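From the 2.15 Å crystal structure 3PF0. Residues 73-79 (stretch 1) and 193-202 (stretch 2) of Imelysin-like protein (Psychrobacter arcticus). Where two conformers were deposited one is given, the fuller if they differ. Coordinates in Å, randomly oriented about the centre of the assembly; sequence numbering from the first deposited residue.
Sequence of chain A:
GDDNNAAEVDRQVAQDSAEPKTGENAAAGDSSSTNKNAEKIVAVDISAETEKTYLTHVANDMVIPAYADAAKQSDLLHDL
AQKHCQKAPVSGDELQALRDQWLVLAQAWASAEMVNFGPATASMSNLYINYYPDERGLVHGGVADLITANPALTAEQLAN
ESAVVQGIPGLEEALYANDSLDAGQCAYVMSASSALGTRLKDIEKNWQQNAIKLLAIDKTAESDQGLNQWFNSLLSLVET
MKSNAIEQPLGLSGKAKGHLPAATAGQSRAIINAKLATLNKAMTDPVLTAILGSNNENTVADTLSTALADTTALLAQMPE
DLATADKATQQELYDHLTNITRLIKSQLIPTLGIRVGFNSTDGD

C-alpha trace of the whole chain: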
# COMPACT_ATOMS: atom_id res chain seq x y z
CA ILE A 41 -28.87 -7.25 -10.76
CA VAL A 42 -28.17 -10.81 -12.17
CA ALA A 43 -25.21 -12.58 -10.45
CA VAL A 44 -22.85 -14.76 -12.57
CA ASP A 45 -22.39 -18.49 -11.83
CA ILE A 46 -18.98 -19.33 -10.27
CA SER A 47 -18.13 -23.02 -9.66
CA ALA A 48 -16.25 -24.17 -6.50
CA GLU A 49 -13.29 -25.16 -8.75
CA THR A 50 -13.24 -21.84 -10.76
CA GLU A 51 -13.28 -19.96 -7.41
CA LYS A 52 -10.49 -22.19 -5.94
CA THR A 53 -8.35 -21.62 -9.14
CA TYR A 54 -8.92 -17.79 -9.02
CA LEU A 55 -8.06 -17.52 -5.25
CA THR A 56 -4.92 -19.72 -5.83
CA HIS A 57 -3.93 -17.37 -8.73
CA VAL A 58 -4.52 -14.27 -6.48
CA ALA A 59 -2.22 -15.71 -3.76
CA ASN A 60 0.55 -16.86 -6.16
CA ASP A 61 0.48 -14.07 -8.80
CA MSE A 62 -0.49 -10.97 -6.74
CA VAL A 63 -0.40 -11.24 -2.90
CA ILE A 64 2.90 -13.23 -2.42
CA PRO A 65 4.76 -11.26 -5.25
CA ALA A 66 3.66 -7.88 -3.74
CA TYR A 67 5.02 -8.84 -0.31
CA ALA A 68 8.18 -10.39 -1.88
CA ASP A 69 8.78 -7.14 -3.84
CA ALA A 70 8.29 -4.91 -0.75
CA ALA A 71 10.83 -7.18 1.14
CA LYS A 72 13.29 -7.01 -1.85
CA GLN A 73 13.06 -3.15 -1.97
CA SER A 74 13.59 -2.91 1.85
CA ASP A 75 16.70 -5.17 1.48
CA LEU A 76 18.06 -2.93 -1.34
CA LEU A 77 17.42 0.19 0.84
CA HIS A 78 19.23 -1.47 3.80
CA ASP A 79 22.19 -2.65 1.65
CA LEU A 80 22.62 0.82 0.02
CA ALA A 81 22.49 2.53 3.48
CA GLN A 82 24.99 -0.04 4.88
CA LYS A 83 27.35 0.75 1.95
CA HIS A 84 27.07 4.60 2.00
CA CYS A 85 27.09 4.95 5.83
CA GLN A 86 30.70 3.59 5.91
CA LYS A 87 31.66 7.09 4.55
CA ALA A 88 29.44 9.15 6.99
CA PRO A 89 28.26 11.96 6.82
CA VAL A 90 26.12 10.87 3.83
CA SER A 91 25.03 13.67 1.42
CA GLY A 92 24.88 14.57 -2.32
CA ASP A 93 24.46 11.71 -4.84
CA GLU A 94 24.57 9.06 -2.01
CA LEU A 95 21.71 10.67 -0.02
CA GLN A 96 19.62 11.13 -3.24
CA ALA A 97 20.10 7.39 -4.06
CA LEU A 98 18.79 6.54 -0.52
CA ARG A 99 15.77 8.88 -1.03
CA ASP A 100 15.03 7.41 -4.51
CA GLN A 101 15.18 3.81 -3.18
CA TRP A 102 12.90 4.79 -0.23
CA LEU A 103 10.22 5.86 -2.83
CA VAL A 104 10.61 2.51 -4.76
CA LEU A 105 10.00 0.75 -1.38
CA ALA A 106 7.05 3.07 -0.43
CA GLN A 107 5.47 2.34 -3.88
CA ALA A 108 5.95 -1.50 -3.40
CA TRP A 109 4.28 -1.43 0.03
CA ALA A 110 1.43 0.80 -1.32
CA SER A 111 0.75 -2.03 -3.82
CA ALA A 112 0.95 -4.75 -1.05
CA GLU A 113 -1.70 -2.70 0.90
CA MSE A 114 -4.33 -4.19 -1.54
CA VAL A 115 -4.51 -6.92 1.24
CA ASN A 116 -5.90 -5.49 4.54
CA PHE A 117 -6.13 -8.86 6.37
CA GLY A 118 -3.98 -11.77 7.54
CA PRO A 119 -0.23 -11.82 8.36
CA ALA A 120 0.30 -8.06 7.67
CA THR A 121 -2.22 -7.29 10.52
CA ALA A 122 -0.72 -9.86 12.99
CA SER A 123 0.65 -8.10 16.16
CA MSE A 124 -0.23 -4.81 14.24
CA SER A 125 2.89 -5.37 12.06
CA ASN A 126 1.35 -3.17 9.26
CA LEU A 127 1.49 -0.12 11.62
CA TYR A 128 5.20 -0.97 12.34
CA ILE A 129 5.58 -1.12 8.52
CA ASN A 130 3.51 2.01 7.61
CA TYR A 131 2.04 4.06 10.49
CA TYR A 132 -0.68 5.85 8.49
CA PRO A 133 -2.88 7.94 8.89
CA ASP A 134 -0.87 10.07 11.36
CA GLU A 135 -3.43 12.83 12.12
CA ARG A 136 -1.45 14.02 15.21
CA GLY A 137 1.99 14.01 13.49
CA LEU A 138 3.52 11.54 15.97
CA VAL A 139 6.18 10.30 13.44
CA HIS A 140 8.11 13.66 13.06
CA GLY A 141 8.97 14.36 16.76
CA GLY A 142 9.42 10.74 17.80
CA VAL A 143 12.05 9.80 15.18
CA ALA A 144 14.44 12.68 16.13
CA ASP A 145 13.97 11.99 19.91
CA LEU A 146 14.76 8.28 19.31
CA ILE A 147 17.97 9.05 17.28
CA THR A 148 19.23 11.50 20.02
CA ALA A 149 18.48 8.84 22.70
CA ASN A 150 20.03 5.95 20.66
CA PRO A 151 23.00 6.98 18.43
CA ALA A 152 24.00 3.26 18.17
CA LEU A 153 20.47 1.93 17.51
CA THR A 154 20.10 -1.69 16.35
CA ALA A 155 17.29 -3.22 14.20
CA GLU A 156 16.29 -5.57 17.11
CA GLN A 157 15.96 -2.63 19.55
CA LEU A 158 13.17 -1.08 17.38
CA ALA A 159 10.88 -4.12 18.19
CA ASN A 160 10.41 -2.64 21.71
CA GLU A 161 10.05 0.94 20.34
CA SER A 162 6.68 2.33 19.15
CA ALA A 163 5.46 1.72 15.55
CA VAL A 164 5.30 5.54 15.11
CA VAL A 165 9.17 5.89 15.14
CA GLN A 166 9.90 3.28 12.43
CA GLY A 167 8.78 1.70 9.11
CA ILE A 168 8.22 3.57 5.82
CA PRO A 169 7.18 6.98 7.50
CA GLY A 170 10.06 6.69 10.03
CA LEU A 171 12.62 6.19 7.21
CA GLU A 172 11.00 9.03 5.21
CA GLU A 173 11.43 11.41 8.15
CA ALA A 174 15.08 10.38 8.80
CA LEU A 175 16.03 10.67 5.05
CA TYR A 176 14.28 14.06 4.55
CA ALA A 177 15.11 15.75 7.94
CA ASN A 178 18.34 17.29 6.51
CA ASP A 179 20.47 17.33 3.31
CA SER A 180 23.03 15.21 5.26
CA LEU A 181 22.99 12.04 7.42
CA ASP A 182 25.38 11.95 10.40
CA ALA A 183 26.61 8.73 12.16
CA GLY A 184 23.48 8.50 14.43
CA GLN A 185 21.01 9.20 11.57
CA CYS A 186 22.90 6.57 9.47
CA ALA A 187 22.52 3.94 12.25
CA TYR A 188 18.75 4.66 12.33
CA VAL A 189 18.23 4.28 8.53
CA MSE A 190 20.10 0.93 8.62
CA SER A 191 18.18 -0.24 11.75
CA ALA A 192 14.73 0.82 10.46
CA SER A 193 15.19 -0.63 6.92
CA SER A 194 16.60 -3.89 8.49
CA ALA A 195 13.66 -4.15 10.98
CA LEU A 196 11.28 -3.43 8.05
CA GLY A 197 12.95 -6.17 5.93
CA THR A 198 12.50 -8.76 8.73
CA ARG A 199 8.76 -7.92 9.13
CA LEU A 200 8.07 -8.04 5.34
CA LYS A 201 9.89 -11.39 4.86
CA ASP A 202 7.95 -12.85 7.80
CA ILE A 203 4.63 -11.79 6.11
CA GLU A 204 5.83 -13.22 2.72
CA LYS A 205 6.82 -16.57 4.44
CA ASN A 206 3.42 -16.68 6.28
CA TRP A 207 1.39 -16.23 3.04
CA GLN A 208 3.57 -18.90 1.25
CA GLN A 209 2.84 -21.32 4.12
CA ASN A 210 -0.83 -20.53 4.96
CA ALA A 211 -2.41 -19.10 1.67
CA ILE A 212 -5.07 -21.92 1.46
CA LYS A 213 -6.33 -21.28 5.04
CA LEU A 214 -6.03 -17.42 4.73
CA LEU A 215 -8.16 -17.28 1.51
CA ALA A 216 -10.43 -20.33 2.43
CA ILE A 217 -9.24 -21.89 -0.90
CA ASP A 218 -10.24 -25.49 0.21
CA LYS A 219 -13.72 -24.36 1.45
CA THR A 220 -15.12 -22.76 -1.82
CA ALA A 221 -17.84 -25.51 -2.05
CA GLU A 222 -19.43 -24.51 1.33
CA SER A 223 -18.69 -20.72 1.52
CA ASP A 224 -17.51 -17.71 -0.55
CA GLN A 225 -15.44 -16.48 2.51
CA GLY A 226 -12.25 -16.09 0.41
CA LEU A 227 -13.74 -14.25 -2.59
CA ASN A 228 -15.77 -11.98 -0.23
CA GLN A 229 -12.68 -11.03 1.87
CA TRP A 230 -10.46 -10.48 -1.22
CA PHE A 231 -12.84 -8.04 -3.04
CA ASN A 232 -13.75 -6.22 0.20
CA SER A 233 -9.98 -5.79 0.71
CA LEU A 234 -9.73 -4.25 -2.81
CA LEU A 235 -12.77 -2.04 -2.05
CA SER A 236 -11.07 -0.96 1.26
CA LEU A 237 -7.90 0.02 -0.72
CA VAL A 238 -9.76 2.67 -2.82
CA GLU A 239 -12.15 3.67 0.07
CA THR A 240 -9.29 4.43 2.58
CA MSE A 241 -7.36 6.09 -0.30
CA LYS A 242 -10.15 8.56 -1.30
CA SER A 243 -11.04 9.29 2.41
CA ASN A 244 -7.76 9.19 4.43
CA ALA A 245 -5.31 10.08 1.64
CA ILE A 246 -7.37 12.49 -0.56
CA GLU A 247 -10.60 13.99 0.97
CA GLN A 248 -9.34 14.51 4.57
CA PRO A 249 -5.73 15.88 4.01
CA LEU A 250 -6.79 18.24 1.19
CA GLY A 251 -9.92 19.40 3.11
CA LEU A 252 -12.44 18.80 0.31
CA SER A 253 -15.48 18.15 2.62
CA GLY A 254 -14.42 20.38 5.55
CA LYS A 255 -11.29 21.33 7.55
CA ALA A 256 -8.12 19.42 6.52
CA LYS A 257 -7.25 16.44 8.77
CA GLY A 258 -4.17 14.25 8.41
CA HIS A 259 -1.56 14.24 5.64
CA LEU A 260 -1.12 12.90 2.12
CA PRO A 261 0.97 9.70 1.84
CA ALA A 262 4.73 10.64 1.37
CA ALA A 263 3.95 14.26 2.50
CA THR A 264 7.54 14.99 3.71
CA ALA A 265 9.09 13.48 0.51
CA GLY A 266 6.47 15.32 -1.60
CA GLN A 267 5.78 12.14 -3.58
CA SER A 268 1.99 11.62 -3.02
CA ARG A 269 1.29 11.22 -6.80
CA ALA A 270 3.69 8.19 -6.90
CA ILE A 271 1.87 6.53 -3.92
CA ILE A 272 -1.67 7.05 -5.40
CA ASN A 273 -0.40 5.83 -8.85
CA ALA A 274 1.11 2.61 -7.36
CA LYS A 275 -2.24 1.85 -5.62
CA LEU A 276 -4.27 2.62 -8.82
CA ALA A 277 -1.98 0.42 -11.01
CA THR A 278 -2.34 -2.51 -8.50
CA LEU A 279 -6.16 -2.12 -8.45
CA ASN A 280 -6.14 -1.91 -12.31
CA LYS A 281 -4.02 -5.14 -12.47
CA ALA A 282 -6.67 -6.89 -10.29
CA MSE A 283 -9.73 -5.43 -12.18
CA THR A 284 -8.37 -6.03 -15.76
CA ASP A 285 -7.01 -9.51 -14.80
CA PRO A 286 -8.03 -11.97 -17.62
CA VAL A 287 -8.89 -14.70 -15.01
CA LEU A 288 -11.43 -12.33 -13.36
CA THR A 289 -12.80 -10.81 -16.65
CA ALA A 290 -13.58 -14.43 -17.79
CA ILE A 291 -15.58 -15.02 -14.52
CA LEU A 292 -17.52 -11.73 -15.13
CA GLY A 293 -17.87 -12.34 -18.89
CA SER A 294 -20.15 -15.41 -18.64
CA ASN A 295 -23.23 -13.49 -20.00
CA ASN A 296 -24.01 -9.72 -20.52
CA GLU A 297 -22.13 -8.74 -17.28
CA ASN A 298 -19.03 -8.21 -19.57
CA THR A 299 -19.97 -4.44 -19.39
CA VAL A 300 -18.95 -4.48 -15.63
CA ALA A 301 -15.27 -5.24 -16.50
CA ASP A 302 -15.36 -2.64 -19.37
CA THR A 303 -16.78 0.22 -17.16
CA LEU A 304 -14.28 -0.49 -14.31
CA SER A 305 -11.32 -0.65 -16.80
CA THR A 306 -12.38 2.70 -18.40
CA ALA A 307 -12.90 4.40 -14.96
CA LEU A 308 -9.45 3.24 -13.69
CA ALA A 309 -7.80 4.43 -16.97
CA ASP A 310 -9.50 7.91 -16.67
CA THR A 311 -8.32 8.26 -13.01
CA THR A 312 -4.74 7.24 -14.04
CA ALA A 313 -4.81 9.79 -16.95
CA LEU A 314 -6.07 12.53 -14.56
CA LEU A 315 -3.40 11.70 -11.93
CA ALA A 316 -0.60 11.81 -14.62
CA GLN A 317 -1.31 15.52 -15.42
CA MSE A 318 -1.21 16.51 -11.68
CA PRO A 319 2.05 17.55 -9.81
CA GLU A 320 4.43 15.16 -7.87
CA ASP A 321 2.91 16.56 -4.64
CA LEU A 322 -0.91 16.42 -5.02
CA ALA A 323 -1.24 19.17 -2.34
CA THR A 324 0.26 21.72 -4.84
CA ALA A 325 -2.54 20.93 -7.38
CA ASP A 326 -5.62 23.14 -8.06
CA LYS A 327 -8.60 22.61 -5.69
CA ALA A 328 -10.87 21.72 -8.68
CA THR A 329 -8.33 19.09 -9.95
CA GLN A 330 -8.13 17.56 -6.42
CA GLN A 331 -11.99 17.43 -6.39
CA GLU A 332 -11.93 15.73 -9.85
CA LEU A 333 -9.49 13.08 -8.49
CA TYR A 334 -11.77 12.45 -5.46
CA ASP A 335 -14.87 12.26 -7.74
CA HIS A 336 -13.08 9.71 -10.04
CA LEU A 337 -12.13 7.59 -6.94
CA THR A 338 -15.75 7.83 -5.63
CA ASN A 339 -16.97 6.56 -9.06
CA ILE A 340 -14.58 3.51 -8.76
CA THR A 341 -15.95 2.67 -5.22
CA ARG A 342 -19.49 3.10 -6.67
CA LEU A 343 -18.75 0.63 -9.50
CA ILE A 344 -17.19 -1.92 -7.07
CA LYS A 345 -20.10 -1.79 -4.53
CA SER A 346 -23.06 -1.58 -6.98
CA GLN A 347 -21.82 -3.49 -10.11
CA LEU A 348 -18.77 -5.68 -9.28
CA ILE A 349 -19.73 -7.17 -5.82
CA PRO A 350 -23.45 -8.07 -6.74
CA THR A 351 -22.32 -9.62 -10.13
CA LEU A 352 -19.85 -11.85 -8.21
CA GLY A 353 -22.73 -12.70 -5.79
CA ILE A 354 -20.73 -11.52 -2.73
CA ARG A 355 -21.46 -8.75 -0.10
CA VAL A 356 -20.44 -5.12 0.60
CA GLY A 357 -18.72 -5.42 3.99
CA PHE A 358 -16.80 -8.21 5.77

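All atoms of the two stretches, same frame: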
# COMPACT_ATOMS: atom_id res chain seq x y z
N GLN A 73 12.80 -4.59 -1.95
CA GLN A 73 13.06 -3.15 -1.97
C GLN A 73 13.59 -2.65 -0.62
O GLN A 73 14.42 -1.73 -0.62
CB GLN A 73 11.80 -2.36 -2.39
CG GLN A 73 11.31 -2.64 -3.81
CD GLN A 73 12.38 -2.84 -4.87
OE1 GLN A 73 13.43 -2.18 -4.90
NE2 GLN A 73 12.11 -3.74 -5.78
N SER A 74 13.13 -3.25 0.50
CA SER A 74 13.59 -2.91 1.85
C SER A 74 15.03 -3.39 2.02
O SER A 74 15.85 -2.69 2.61
CB SER A 74 12.67 -3.53 2.90
OG SER A 74 12.91 -2.96 4.18
N ASP A 75 15.34 -4.59 1.47
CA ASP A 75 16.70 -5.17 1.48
C ASP A 75 17.65 -4.28 0.66
O ASP A 75 18.77 -4.03 1.11
CB ASP A 75 16.71 -6.59 0.88
CG ASP A 75 16.18 -7.69 1.78
OD1 ASP A 75 15.82 -7.39 2.94
OD2 ASP A 75 16.08 -8.84 1.31
N LEU A 76 17.21 -3.81 -0.53
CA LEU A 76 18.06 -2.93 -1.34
C LEU A 76 18.29 -1.59 -0.62
O LEU A 76 19.42 -1.09 -0.67
CB LEU A 76 17.53 -2.72 -2.77
CG LEU A 76 18.38 -1.77 -3.70
CD1 LEU A 76 19.86 -2.17 -3.78
CD2 LEU A 76 17.77 -1.65 -5.07
N LEU A 77 17.27 -1.05 0.09
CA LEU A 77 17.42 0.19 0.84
C LEU A 77 18.44 -0.02 1.95
O LEU A 77 19.35 0.80 2.10
CB LEU A 77 16.08 0.71 1.41
CG LEU A 77 16.13 2.05 2.20
CD1 LEU A 77 16.65 3.22 1.32
CD2 LEU A 77 14.78 2.39 2.80
N HIS A 78 18.31 -1.14 2.72
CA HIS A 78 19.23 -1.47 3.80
C HIS A 78 20.67 -1.60 3.27
O HIS A 78 21.59 -1.02 3.84
CB HIS A 78 18.83 -2.77 4.55
CG HIS A 78 19.85 -3.16 5.57
ND1 HIS A 78 19.85 -2.58 6.84
CD2 HIS A 78 20.96 -3.92 5.43
CE1 HIS A 78 20.93 -3.06 7.44
NE2 HIS A 78 21.63 -3.86 6.64
N ASP A 79 20.86 -2.38 2.21
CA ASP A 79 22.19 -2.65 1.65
C ASP A 79 22.86 -1.36 1.15
O ASP A 79 24.06 -1.19 1.40
CB ASP A 79 22.14 -3.70 0.55
CG ASP A 79 23.50 -4.30 0.30
OD1 ASP A 79 23.95 -5.11 1.12
OD2 ASP A 79 24.15 -3.88 -0.66
N SER A 193 15.35 0.13 8.17
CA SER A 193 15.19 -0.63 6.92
C SER A 193 15.41 -2.15 7.18
O SER A 193 14.67 -2.98 6.64
CB SER A 193 16.09 -0.09 5.82
OG SER A 193 17.45 -0.01 6.22
N SER A 194 16.35 -2.50 8.08
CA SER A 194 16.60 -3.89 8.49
C SER A 194 15.39 -4.47 9.25
O SER A 194 14.97 -5.59 8.95
CB SER A 194 17.84 -3.99 9.36
OG SER A 194 18.01 -5.29 9.91
N ALA A 195 14.83 -3.70 10.22
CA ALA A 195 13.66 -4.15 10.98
C ALA A 195 12.46 -4.31 10.05
O ALA A 195 11.71 -5.27 10.18
CB ALA A 195 13.34 -3.16 12.10
N LEU A 196 12.34 -3.40 9.06
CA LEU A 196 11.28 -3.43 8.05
C LEU A 196 11.42 -4.69 7.18
O LEU A 196 10.43 -5.41 7.01
CB LEU A 196 11.34 -2.16 7.20
CG LEU A 196 10.20 -1.89 6.24
CD1 LEU A 196 8.86 -2.02 6.92
CD2 LEU A 196 10.32 -0.50 5.67
N GLY A 197 12.63 -4.97 6.71
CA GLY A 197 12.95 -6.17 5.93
C GLY A 197 12.53 -7.46 6.60
O GLY A 197 11.87 -8.30 5.99
N THR A 198 12.85 -7.59 7.91
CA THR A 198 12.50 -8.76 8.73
C THR A 198 10.98 -8.95 8.80
O THR A 198 10.51 -10.07 8.65
CB THR A 198 13.11 -8.61 10.14
OG1 THR A 198 14.53 -8.51 10.02
CG2 THR A 198 12.74 -9.77 11.07
N ARG A 199 10.22 -7.86 9.02
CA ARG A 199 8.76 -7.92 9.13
C ARG A 199 8.11 -8.32 7.81
O ARG A 199 7.19 -9.14 7.81
CB ARG A 199 8.19 -6.58 9.62
CG ARG A 199 8.47 -6.31 11.09
CD ARG A 199 7.97 -4.94 11.53
NE ARG A 199 8.33 -4.67 12.92
CZ ARG A 199 7.62 -5.06 13.97
NH1 ARG A 199 6.48 -5.73 13.80
NH2 ARG A 199 8.02 -4.78 15.20
N LEU A 200 8.59 -7.76 6.69
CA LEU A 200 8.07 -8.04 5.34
C LEU A 200 8.35 -9.47 4.90
O LEU A 200 7.49 -10.09 4.27
CB LEU A 200 8.65 -7.04 4.32
CG LEU A 200 8.23 -5.57 4.50
CD1 LEU A 200 9.07 -4.64 3.65
CD2 LEU A 200 6.78 -5.39 4.20
N LYS A 201 9.54 -10.01 5.22
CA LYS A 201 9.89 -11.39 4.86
C LYS A 201 9.07 -12.37 5.68
O LYS A 201 8.67 -13.40 5.15
CB LYS A 201 11.39 -11.65 5.05
CG LYS A 201 12.17 -11.43 3.76
CD LYS A 201 13.67 -11.33 4.01
CE LYS A 201 14.14 -9.89 4.03
NZ LYS A 201 15.21 -9.67 5.04
N ASP A 202 8.76 -12.01 6.93
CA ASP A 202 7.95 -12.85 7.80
C ASP A 202 6.52 -12.95 7.27
O ASP A 202 5.93 -14.02 7.33
CB ASP A 202 7.96 -12.32 9.24
CG ASP A 202 9.24 -12.62 10.02
OD1 ASP A 202 10.28 -12.96 9.37
OD2 ASP A 202 9.22 -12.49 11.27

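Both stretches are helical, and each belongs to a helix that extends beyond it at both ends. They run nearly antiparallel, with 158° between their directions and a closest approach of 8.5 Å between axes. The CA atoms of Ser74 and Gly197 are 5.3 Å apart, and those of His78 and Ser193 are 5.2 Å apart.

Ser74 is a knob in a hole. Its side chain sits among Ser193, Leu196, Gly197 and Leu200. In the conformer given, Ser74 OG donates a hydrogen bond to Ser193 O at 3.0 Å. That carbonyl also accepts the helical bond from Gly197 N to Ser193 O, at 2.9 Å, so it serves two donors. Ser74 OG lies 3.2 Å from Gly197 N, but the angle is poor and this is no hydrogen bond. The amide is already satisfied within its own helix. Van der Waals contacts complete the pocket: Ser74 OG is 3.5 Å from Leu196 CB, and Ser74 CB is 3.8 Å from Leu200 CD1.

Gly197 has no side chain. A CB there would point toward the other helix and fall 3.3 Å from Asp75 OD1, which is tight.

Asp75 starts away from the partner helix, but its carboxylate comes nearer. Lys201 likewise brings its amine in from a sideways start. The two form a salt bridge, with a weak hydrogen bond from Lys201 NZ to Asp75 OD1 at 3.2 Å.

At the other end, Ser193 packs against His78. Ser193 OG is 3.3 Å from His78 CA and lies at the ring edge, near its plane. This is packing; the hydroxyl is hydrogen-bonded elsewhere in the structure. His78 ND1 is also satisfied elsewhere, and it lies 3.5 Å from Ser194 CB. Leu77 adds an apolar contact, with Leu77 CD2 4.1 Å from Ser193 CB. Together the two stretches bury 362 Å².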